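Long-range contacts in arginase (Glaciozyma antarctica, PDB 5YNL), which probably hydrolyses L-arginine to L-ornithine and urea, serving as the cold-adapted arginase of a psychrophilic yeast: residues Glu226-Ile231 and Ala269-Pro275; Ile262-Val266 and Tyr313-Ile318; Arg277-Leu283 and Ile318-Leu324. All blocks are in the same frame, centred on the assembly; numbering follows the deposited sequence.

Contact 1: residues Glu226-Ile231 and Ala269-Pro275; sequences ERIVYI and ALDHVNP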
loop_
_atom_site.group_PDB
_atom_site.type_symbol
_atom_site.label_atom_id
_atom_site.label_comp_id
_atom_site.label_asym_id
_atom_site.label_seq_id
_atom_site.Cartn_x
_atom_site.Cartn_y
_atom_site.Cartn_z
ATOM N N GLU A 226 13.668 -4.502 -7.731
ATOM C CA GLU A 226 12.999 -4.588 -9.023
ATOM C C GLU A 226 11.544 -5.016 -8.846
ATOM O O GLU A 226 10.816 -5.193 -9.829
ATOM C CB GLU A 226 13.711 -5.588 -9.919
ATOM C CG GLU A 226 13.576 -6.997 -9.407
ATOM C CD GLU A 226 14.885 -7.567 -8.906
ATOM O OE1 GLU A 226 15.778 -6.783 -8.490
ATOM O OE2 GLU A 226 15.018 -8.808 -8.939
ATOM N N ARG A 227 11.128 -5.191 -7.594
ATOM C CA ARG A 227 9.757 -5.596 -7.298
ATOM C C ARG A 227 8.901 -4.400 -6.834
ATOM O O ARG A 227 7.691 -4.513 -6.677
ATOM C CB ARG A 227 9.751 -6.721 -6.247
ATOM C CG ARG A 227 9.431 -8.151 -6.755
ATOM C CD ARG A 227 10.296 -8.609 -7.917
ATOM N NE ARG A 227 9.639 -8.383 -9.212
ATOM C CZ ARG A 227 10.086 -8.858 -10.377
ATOM N NH1 ARG A 227 11.195 -9.590 -10.422
ATOM N NH2 ARG A 227 9.423 -8.605 -11.502
ATOM N N ILE A 228 9.527 -3.247 -6.635
ATOM C CA ILE A 228 8.781 -2.052 -6.236
ATOM C C ILE A 228 8.696 -1.016 -7.356
ATOM O O ILE A 228 9.662 -0.829 -8.108
ATOM C CB ILE A 228 9.328 -1.415 -4.917
ATOM C CG1 ILE A 228 8.599 -0.093 -4.592
ATOM C CG2 ILE A 228 10.845 -1.266 -4.958
ATOM C CD1 ILE A 228 8.985 0.549 -3.244
ATOM N N VAL A 229 7.522 -0.377 -7.481
ATOM C CA VAL A 229 7.351 0.748 -8.393
ATOM C C VAL A 229 6.565 1.871 -7.712
ATOM O O VAL A 229 5.627 1.615 -6.927
ATOM C CB VAL A 229 6.745 0.310 -9.771
ATOM C CG1 VAL A 229 5.313 -0.186 -9.617
ATOM C CG2 VAL A 229 6.808 1.439 -10.791
ATOM N N TYR A 230 6.976 3.110 -7.983
ATOM C CA TYR A 230 6.397 4.289 -7.359
ATOM C C TYR A 230 5.569 5.071 -8.390
ATOM O O TYR A 230 6.019 5.320 -9.526
ATOM C CB TYR A 230 7.507 5.203 -6.840
ATOM C CG TYR A 230 8.221 4.745 -5.590
ATOM C CD1 TYR A 230 7.671 4.958 -4.338
ATOM C CD2 TYR A 230 9.463 4.140 -5.656
ATOM C CE1 TYR A 230 8.324 4.558 -3.188
ATOM C CE2 TYR A 230 10.131 3.735 -4.499
ATOM C CZ TYR A 230 9.548 3.950 -3.274
ATOM O OH TYR A 230 10.187 3.554 -2.121
ATOM N N ILE A 231 4.363 5.463 -7.990
ATOM C CA ILE A 231 3.486 6.278 -8.816
ATOM C C ILE A 231 3.007 7.434 -7.975
ATOM O O ILE A 231 2.468 7.203 -6.870
ATOM C CB ILE A 231 2.248 5.482 -9.250
ATOM C CG1 ILE A 231 2.687 4.310 -10.133
ATOM C CG2 ILE A 231 1.264 6.386 -9.991
ATOM C CD1 ILE A 231 1.628 3.242 -10.361
ATOM N N ALA A 269 4.055 0.401 -15.208
ATOM C CA ALA A 269 4.354 0.012 -13.841
ATOM C C ALA A 269 4.119 -1.459 -13.721
ATOM O O ALA A 269 4.982 -2.184 -13.225
ATOM C CB ALA A 269 3.499 0.767 -12.859
ATOM N N LEU A 270 2.963 -1.922 -14.184
ATOM C CA LEU A 270 2.704 -3.382 -14.236
ATOM C C LEU A 270 3.747 -4.134 -15.055
ATOM O O LEU A 270 4.242 -5.184 -14.622
ATOM C CB LEU A 270 1.282 -3.692 -14.739
ATOM C CG LEU A 270 0.171 -3.351 -13.735
ATOM C CD1 LEU A 270 -1.213 -3.530 -14.369
ATOM C CD2 LEU A 270 0.296 -4.226 -12.488
ATOM N N ASP A 271 4.112 -3.608 -16.220
ATOM C CA ASP A 271 5.131 -4.309 -17.008
ATOM C C ASP A 271 6.495 -4.322 -16.338
ATOM O O ASP A 271 7.299 -5.174 -16.632
ATOM C CB ASP A 271 5.258 -3.753 -18.436
ATOM C CG ASP A 271 3.974 -3.859 -19.205
ATOM O OD1 ASP A 271 3.063 -4.587 -18.753
ATOM O OD2 ASP A 271 3.866 -3.206 -20.261
ATOM N N HIS A 272 6.773 -3.379 -15.448
ATOM C CA HIS A 272 8.087 -3.414 -14.818
ATOM C C HIS A 272 8.140 -4.453 -13.699
ATOM O O HIS A 272 9.059 -5.263 -13.665
ATOM C CB HIS A 272 8.525 -2.044 -14.306
ATOM C CG HIS A 272 9.904 -2.035 -13.732
ATOM N ND1 HIS A 272 11.034 -2.204 -14.505
ATOM C CD2 HIS A 272 10.341 -1.904 -12.457
ATOM C CE1 HIS A 272 12.106 -2.155 -13.736
ATOM N NE2 HIS A 272 11.714 -1.976 -12.486
ATOM N N VAL A 273 7.153 -4.461 -12.798
ATOM C CA VAL A 273 7.238 -5.374 -11.661
ATOM C C VAL A 273 6.538 -6.705 -11.923
ATOM O O VAL A 273 6.772 -7.687 -11.223
ATOM C CB VAL A 273 6.724 -4.741 -10.326
ATOM C CG1 VAL A 273 7.602 -3.569 -9.918
ATOM C CG2 VAL A 273 5.256 -4.312 -10.457
ATOM N N ASN A 274 5.680 -6.731 -12.938
ATOM C CA ASN A 274 4.823 -7.895 -13.160
ATOM C C ASN A 274 4.612 -8.213 -14.638
ATOM O O ASN A 274 3.464 -8.346 -15.079
ATOM C CB ASN A 274 3.462 -7.640 -12.499
ATOM C CG ASN A 274 2.809 -8.904 -12.008
ATOM O OD1 ASN A 274 3.184 -10.022 -12.414
ATOM N ND2 ASN A 274 1.819 -8.746 -11.121
ATOM N N PRO A 275 5.715 -8.352 -15.407
ATOM C CA PRO A 275 5.572 -8.419 -16.865
ATOM C C PRO A 275 4.669 -9.556 -17.341
ATOM O O PRO A 275 3.891 -9.330 -18.266
ATOM C CB PRO A 275 7.016 -8.646 -17.363
ATOM C CG PRO A 275 7.747 -9.253 -16.182
ATOM C CD PRO A 275 7.110 -8.572 -14.974
HETATM O O HOH W 1 11.429 -5.547 -12.460
HETATM O O HOH W 2 11.620 -1.496 -9.668
#
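V273, in the last turn of helix 254-273, lays its CG1 methyl over the backbone of R227, 3.4 Å from the R227 carbonyl O, and against CB of V229 at the start of the strand. One helical turn back, the methyl of A269 rests against both branches of V229, with V229 CG1 at 3.8 Å from A269 CB, and also meets CD1 of I231. V229 carries CG1 between its backbone N and carbonyl carbon (chi1 67°), which directs that methyl to A269. Strand 228-231 and helical residues 269-273 run nearly antiparallel, 164° between their directions, with axes 8.4 Å apart, as expected where a helix returns across a parallel alpha/beta sheet. Here the chain passes from strand 228-233 through strand 250-253 into the helix, whose V229-facing side lies on the sheet; I175 of strand 173-177 flanks V229 and I231.

Beyond this apolar strip the ends are polar. The R227 chain, bent at chi2 and chi3, brings NH2 to V273 O at 2.8 Å. The oxygen lies near the guanidinium plane, while the donor stands well above the carbonyl plane. One water donates to both E226 O and H272 O, and sits over the centre of the H272 ring. A second donates to I228 O and meets H272 NE2 at 2.9 Å, at the ring edge. N274, the first residue to leave helical geometry, donates from its side-chain ND2 to R279 O. The positive guanidinium thus meets a carbonyl at the partly negative end of the helix dipole, which would probably favour the pair and may offset the nearby like charge of R279.

Contact 2: residues Ile262-Val266 and Tyr313-Ile318; sequences IGKVV and YICEAI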
loop_
_atom_site.group_PDB
_atom_site.type_symbol
_atom_site.label_atom_id
_atom_site.label_comp_id
_atom_site.label_asym_id
_atom_site.label_seq_id
_atom_site.Cartn_x
_atom_site.Cartn_y
_atom_site.Cartn_z
ATOM N N ILE A 262 -2.144 8.650 -16.755
ATOM C CA ILE A 262 -2.127 7.561 -15.777
ATOM C C ILE A 262 -2.375 6.223 -16.454
ATOM O O ILE A 262 -1.961 5.201 -15.949
ATOM C CB ILE A 262 -3.161 7.798 -14.632
ATOM C CG1 ILE A 262 -2.861 6.917 -13.397
ATOM C CG2 ILE A 262 -4.606 7.672 -15.172
ATOM C CD1 ILE A 262 -1.633 7.327 -12.573
ATOM N N GLY A 263 -3.029 6.230 -17.608
ATOM C CA GLY A 263 -3.296 4.996 -18.325
ATOM C C GLY A 263 -2.010 4.257 -18.658
ATOM O O GLY A 263 -1.767 3.111 -18.200
ATOM N N LYS A 264 -1.175 4.916 -19.449
ATOM C CA LYS A 264 0.092 4.330 -19.824
ATOM C C LYS A 264 1.016 4.111 -18.611
ATOM O O LYS A 264 1.765 3.138 -18.547
ATOM C CB LYS A 264 0.756 5.195 -20.888
ATOM C CG LYS A 264 1.918 4.512 -21.533
ATOM C CD LYS A 264 1.618 3.008 -21.870
ATOM C CE LYS A 264 2.611 2.487 -22.912
ATOM N NZ LYS A 264 2.496 3.247 -24.218
ATOM N N VAL A 265 0.943 4.997 -17.634
ATOM C CA VAL A 265 1.803 4.872 -16.477
ATOM C C VAL A 265 1.527 3.577 -15.715
ATOM O O VAL A 265 2.468 2.871 -15.313
ATOM C CB VAL A 265 1.702 6.085 -15.537
ATOM C CG1 VAL A 265 2.203 5.728 -14.130
ATOM C CG2 VAL A 265 2.499 7.256 -16.098
ATOM N N VAL A 266 0.256 3.251 -15.520
ATOM C CA VAL A 266 -0.059 2.045 -14.778
ATOM C C VAL A 266 0.358 0.801 -15.560
ATOM O O VAL A 266 0.825 -0.168 -14.989
ATOM C CB VAL A 266 -1.556 1.950 -14.412
ATOM C CG1 VAL A 266 -1.844 0.600 -13.747
ATOM C CG2 VAL A 266 -1.911 3.097 -13.497
ATOM N N TYR A 313 -8.584 5.127 -11.092
ATOM C CA TYR A 313 -8.095 4.296 -12.189
ATOM C C TYR A 313 -6.967 3.350 -11.746
ATOM O O TYR A 313 -6.918 2.204 -12.175
ATOM C CB TYR A 313 -7.666 5.125 -13.410
ATOM C CG TYR A 313 -7.163 4.237 -14.525
ATOM C CD1 TYR A 313 -8.045 3.648 -15.411
ATOM C CD2 TYR A 313 -5.806 3.950 -14.660
ATOM C CE1 TYR A 313 -7.604 2.812 -16.415
ATOM C CE2 TYR A 313 -5.349 3.098 -15.678
ATOM C CZ TYR A 313 -6.265 2.538 -16.544
ATOM O OH TYR A 313 -5.840 1.699 -17.540
ATOM N N ILE A 314 -6.060 3.817 -10.900
ATOM C CA ILE A 314 -5.013 2.930 -10.401
ATOM C C ILE A 314 -5.654 1.706 -9.729
ATOM O O ILE A 314 -5.232 0.550 -9.965
ATOM C CB ILE A 314 -4.068 3.637 -9.394
ATOM C CG1 ILE A 314 -3.352 4.823 -10.056
ATOM C CG2 ILE A 314 -3.049 2.675 -8.817
ATOM C CD1 ILE A 314 -2.251 5.471 -9.143
ATOM N N CYS A 315 -6.670 1.954 -8.901
ATOM C CA CYS A 315 -7.330 0.884 -8.167
ATOM C C CYS A 315 -8.123 -0.011 -9.092
ATOM O O CYS A 315 -8.135 -1.225 -8.910
ATOM C CB CYS A 315 -8.228 1.456 -7.046
ATOM S SG CYS A 315 -7.254 2.239 -5.713
ATOM N N GLU A 316 -8.757 0.576 -10.104
ATOM C CA GLU A 316 -9.515 -0.216 -11.060
ATOM C C GLU A 316 -8.555 -1.069 -11.884
ATOM O O GLU A 316 -8.738 -2.280 -12.010
ATOM C CB GLU A 316 -10.350 0.684 -11.978
ATOM C CG GLU A 316 -11.673 0.071 -12.416
ATOM C CD GLU A 316 -12.691 1.114 -12.909
ATOM O OE1 GLU A 316 -12.397 2.346 -12.838
ATOM O OE2 GLU A 316 -13.795 0.697 -13.387
ATOM N N ALA A 317 -7.509 -0.433 -12.408
ATOM C CA ALA A 317 -6.608 -1.087 -13.342
ATOM C C ALA A 317 -5.983 -2.284 -12.668
ATOM O O ALA A 317 -5.892 -3.372 -13.264
ATOM C CB ALA A 317 -5.536 -0.133 -13.832
ATOM N N ILE A 318 -5.584 -2.089 -11.415
ATOM C CA ILE A 318 -5.014 -3.165 -10.623
ATOM C C ILE A 318 -6.094 -4.226 -10.421
ATOM O O ILE A 318 -5.821 -5.420 -10.536
ATOM C CB ILE A 318 -4.533 -2.658 -9.263
ATOM C CG1 ILE A 318 -3.071 -2.180 -9.337
ATOM C CG2 ILE A 318 -4.604 -3.787 -8.214
ATOM C CD1 ILE A 318 -2.664 -1.439 -10.571
#
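V266 is the knob of this helix pair: its side chain sits in a hole formed by Y313, I314, A317 and I318. CG1, anti to the backbone N (chi1 175°), reaches the A317 methyl at 3.8 Å and CD1 of I318, whose side chain it meets at about a right angle. The other branch, CG2, comes to the edge of the Y313 ring, 4.1 Å from CE2, and touches CG1 of I314. One turn earlier, I262 divides its branches between two partners, CG2 meeting Y313 CD2 at 3.9 Å and CD1 meeting both CG1 and CD1 of I314. An alanine here is likely to open a gap beside I314 CG1 and CD1 and Y313 CD2, where the lost CG2 and CD1 methyls now pack. Helices 254-273 and 308-320 are neighbours in a layer of the alpha/beta fold, packed on one side of the parallel sheet; the axes of 262-266 and 313-318 cross at 44°, 10.3 Å apart. Within the second helix, the A317 methyl lies over one face of Y313, off-centre, while G263 brings its CA to CE2 of the same ring. Farther out, I231 of strand 228-233 and L306 of a loop both touch I262 and I314, and on another flank C315 packs against helix 345-356.

Contact 3: residues Arg277-Leu283 and Ile318-Leu324; sequences RTRPIHL and IAETNLL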
loop_
_atom_site.group_PDB
_atom_site.type_symbol
_atom_site.label_atom_id
_atom_site.label_comp_id
_atom_site.label_asym_id
_atom_site.label_seq_id
_atom_site.Cartn_x
_atom_site.Cartn_y
_atom_site.Cartn_z
ATOM N N ARG A 277 2.227 -10.917 -15.677
ATOM C CA ARG A 277 0.992 -10.919 -14.898
ATOM C C ARG A 277 0.787 -12.198 -14.084
ATOM O O ARG A 277 -0.331 -12.730 -14.030
ATOM C CB ARG A 277 -0.232 -10.702 -15.796
ATOM C CG ARG A 277 -0.254 -9.356 -16.533
ATOM C CD ARG A 277 -0.106 -8.171 -15.592
ATOM N NE ARG A 277 -0.256 -6.925 -16.339
ATOM C CZ ARG A 277 0.719 -6.341 -17.030
ATOM N NH1 ARG A 277 1.930 -6.884 -17.059
ATOM N NH2 ARG A 277 0.486 -5.222 -17.691
ATOM N N THR A 278 1.843 -12.691 -13.443
ATOM C CA THR A 278 1.690 -13.874 -12.602
ATOM C C THR A 278 2.013 -13.644 -11.119
ATOM O O THR A 278 1.814 -14.531 -10.306
ATOM C CB THR A 278 2.485 -15.074 -13.153
ATOM O OG1 THR A 278 3.789 -14.638 -13.549
ATOM C CG2 THR A 278 1.772 -15.691 -14.354
ATOM N N ARG A 279 2.495 -12.457 -10.771
ATOM C CA ARG A 279 2.831 -12.130 -9.380
ATOM C C ARG A 279 1.661 -11.530 -8.604
ATOM O O ARG A 279 0.924 -10.692 -9.139
ATOM C CB ARG A 279 4.008 -11.136 -9.341
ATOM C CG ARG A 279 5.386 -11.733 -9.748
ATOM C CD ARG A 279 6.487 -10.728 -9.496
ATOM N NE ARG A 279 7.779 -11.112 -10.054
ATOM C CZ ARG A 279 8.700 -11.842 -9.422
ATOM N NH1 ARG A 279 9.837 -12.123 -10.030
ATOM N NH2 ARG A 279 8.489 -12.298 -8.197
ATOM N N PRO A 280 1.492 -11.943 -7.335
ATOM C CA PRO A 280 0.484 -11.283 -6.489
ATOM C C PRO A 280 0.819 -9.795 -6.406
ATOM O O PRO A 280 2.000 -9.461 -6.465
ATOM C CB PRO A 280 0.695 -11.932 -5.111
ATOM C CG PRO A 280 1.369 -13.247 -5.400
ATOM C CD PRO A 280 2.250 -12.969 -6.600
ATOM N N ILE A 281 -0.177 -8.922 -6.294
ATOM C CA ILE A 281 0.089 -7.492 -6.219
ATOM C C ILE A 281 -0.245 -6.943 -4.827
ATOM O O ILE A 281 -1.343 -7.189 -4.295
ATOM C CB ILE A 281 -0.725 -6.696 -7.288
ATOM C CG1 ILE A 281 -0.047 -6.791 -8.659
ATOM C CG2 ILE A 281 -0.885 -5.223 -6.886
ATOM C CD1 ILE A 281 -0.973 -6.419 -9.874
ATOM N N HIS A 282 0.695 -6.186 -4.259
ATOM C CA HIS A 282 0.461 -5.433 -3.044
ATOM C C HIS A 282 0.328 -3.972 -3.455
ATOM O O HIS A 282 1.303 -3.351 -3.915
ATOM C CB HIS A 282 1.621 -5.606 -2.045
ATOM C CG HIS A 282 1.327 -5.123 -0.656
ATOM N ND1 HIS A 282 0.164 -4.459 -0.312
ATOM C CD2 HIS A 282 2.052 -5.197 0.485
ATOM C CE1 HIS A 282 0.184 -4.161 0.972
ATOM N NE2 HIS A 282 1.326 -4.592 1.478
ATOM N N LEU A 283 -0.869 -3.418 -3.316
ATOM C CA LEU A 283 -1.055 -2.005 -3.657
ATOM C C LEU A 283 -1.103 -1.190 -2.390
ATOM O O LEU A 283 -2.089 -1.265 -1.620
ATOM C CB LEU A 283 -2.334 -1.763 -4.476
ATOM C CG LEU A 283 -2.691 -0.325 -4.878
ATOM C CD1 LEU A 283 -1.564 0.384 -5.679
ATOM C CD2 LEU A 283 -3.955 -0.360 -5.704
ATOM N N ILE A 318 -5.584 -2.089 -11.415
ATOM C CA ILE A 318 -5.014 -3.165 -10.623
ATOM C C ILE A 318 -6.094 -4.226 -10.421
ATOM O O ILE A 318 -5.821 -5.420 -10.536
ATOM C CB ILE A 318 -4.533 -2.658 -9.263
ATOM C CG1 ILE A 318 -3.071 -2.180 -9.337
ATOM C CG2 ILE A 318 -4.604 -3.787 -8.214
ATOM C CD1 ILE A 318 -2.664 -1.439 -10.571
ATOM N N ALA A 319 -7.328 -3.790 -10.158
ATOM C CA ALA A 319 -8.416 -4.733 -9.884
ATOM C C ALA A 319 -8.666 -5.623 -11.087
ATOM O O ALA A 319 -8.906 -6.833 -10.919
ATOM C CB ALA A 319 -9.701 -4.005 -9.468
ATOM N N GLU A 320 -8.599 -5.054 -12.290
ATOM C CA GLU A 320 -8.908 -5.852 -13.473
ATOM C C GLU A 320 -7.913 -7.009 -13.688
ATOM O O GLU A 320 -8.250 -7.995 -14.344
ATOM C CB GLU A 320 -9.113 -5.002 -14.749
ATOM C CG GLU A 320 -7.830 -4.586 -15.489
ATOM C CD GLU A 320 -8.094 -3.784 -16.783
ATOM O OE1 GLU A 320 -7.173 -3.063 -17.234
ATOM O OE2 GLU A 320 -9.208 -3.867 -17.364
ATOM N N THR A 321 -6.717 -6.916 -13.100
ATOM C CA THR A 321 -5.713 -7.986 -13.284
ATOM C C THR A 321 -6.020 -9.276 -12.525
ATOM O O THR A 321 -5.476 -10.326 -12.866
ATOM C CB THR A 321 -4.279 -7.563 -12.875
ATOM O OG1 THR A 321 -4.135 -7.718 -11.463
ATOM C CG2 THR A 321 -3.997 -6.125 -13.264
ATOM N N ASN A 322 -6.859 -9.178 -11.494
ATOM C CA ASN A 322 -7.099 -10.273 -10.535
ATOM C C ASN A 322 -5.888 -10.676 -9.678
ATOM O O ASN A 322 -5.951 -11.664 -8.947
ATOM C CB ASN A 322 -7.710 -11.517 -11.213
ATOM C CG ASN A 322 -9.119 -11.285 -11.696
ATOM O OD1 ASN A 322 -9.946 -10.713 -10.978
ATOM N ND2 ASN A 322 -9.409 -11.729 -12.924
ATOM N N LEU A 323 -4.805 -9.903 -9.751
ATOM C CA LEU A 323 -3.560 -10.259 -9.054
ATOM C C LEU A 323 -3.464 -9.673 -7.634
ATOM O O LEU A 323 -2.582 -10.043 -6.856
ATOM C CB LEU A 323 -2.338 -9.857 -9.889
ATOM C CG LEU A 323 -2.333 -10.402 -11.332
ATOM C CD1 LEU A 323 -1.404 -9.592 -12.234
ATOM C CD2 LEU A 323 -1.949 -11.871 -11.372
ATOM N N LEU A 324 -4.370 -8.762 -7.291
ATOM C CA LEU A 324 -4.281 -8.073 -6.001
ATOM C C LEU A 324 -4.549 -8.998 -4.788
ATOM O O LEU A 324 -5.585 -9.653 -4.708
ATOM C CB LEU A 324 -5.245 -6.891 -5.987
ATOM C CG LEU A 324 -5.278 -6.035 -4.721
ATOM C CD1 LEU A 324 -4.090 -5.063 -4.708
ATOM C CD2 LEU A 324 -6.619 -5.280 -4.641
#
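I281 lies at the apolar centre, its CD1 against CB of L323 at 3.7 Å and its CG2 against CD1 of L324. With CG1 anti to the carbonyl carbon (chi1 -80°), the longer branch extends to L323 and T321 while CG2 is left for L324 and for CG2 of I318. Two residues on, L283 sets CB against the same L324 CD1 and CD2 against CG1 of I318. L323 closes the other end: its CD1 packs on CB and CD of R277, whose side chain crosses it at about a right angle, and its CB lies 3.4 Å from R279 O.

The polar frame is mostly backbone. I281 N gives its hydrogen to L323 O at 2.7 Å, the donor tilted well out of the carbonyl plane, and the CA of P280 makes a CA-H...O contact with that oxygen. T321 OG1 donates to I318 O in the carbonyl plane and accepts from L323 N at 2.9 Å, the latter bond making an ST turn that helps shape the chain as it leaves the helix. At the periphery, R277 binds N274 O and the carboxylate of D271, while R279 pairs with E171. I281 and L324 form a parallel bridge between neighbouring strands 281-286 and 324-330, and helix 308-320 lies between them in the chain: a beta-alpha-beta crossover in the parallel alpha/beta fold of the arginase family.

How the contacts relate
Contacts 1 and 2 both use helix 254-273, their centres about 12 Å apart, and I231 connects them: its CG2 lies 3.7 Å from I314 CD1. Contacts 2 and 3 share I318 and helix 308-320, with C315 SG 4.2 Å from L283 CD2. Contacts 1 and 3 are about 11 Å apart between centres and meet through charge and some packing. There D271 OD1 and R277 NH2 form a salt bridge at 2.9 Å, while the like-charged R227 and R279 come close through their NH1 atoms. Contacts 1 and 3 tie helices to the parallel sheet, and contact 2 ties the two helices to each other.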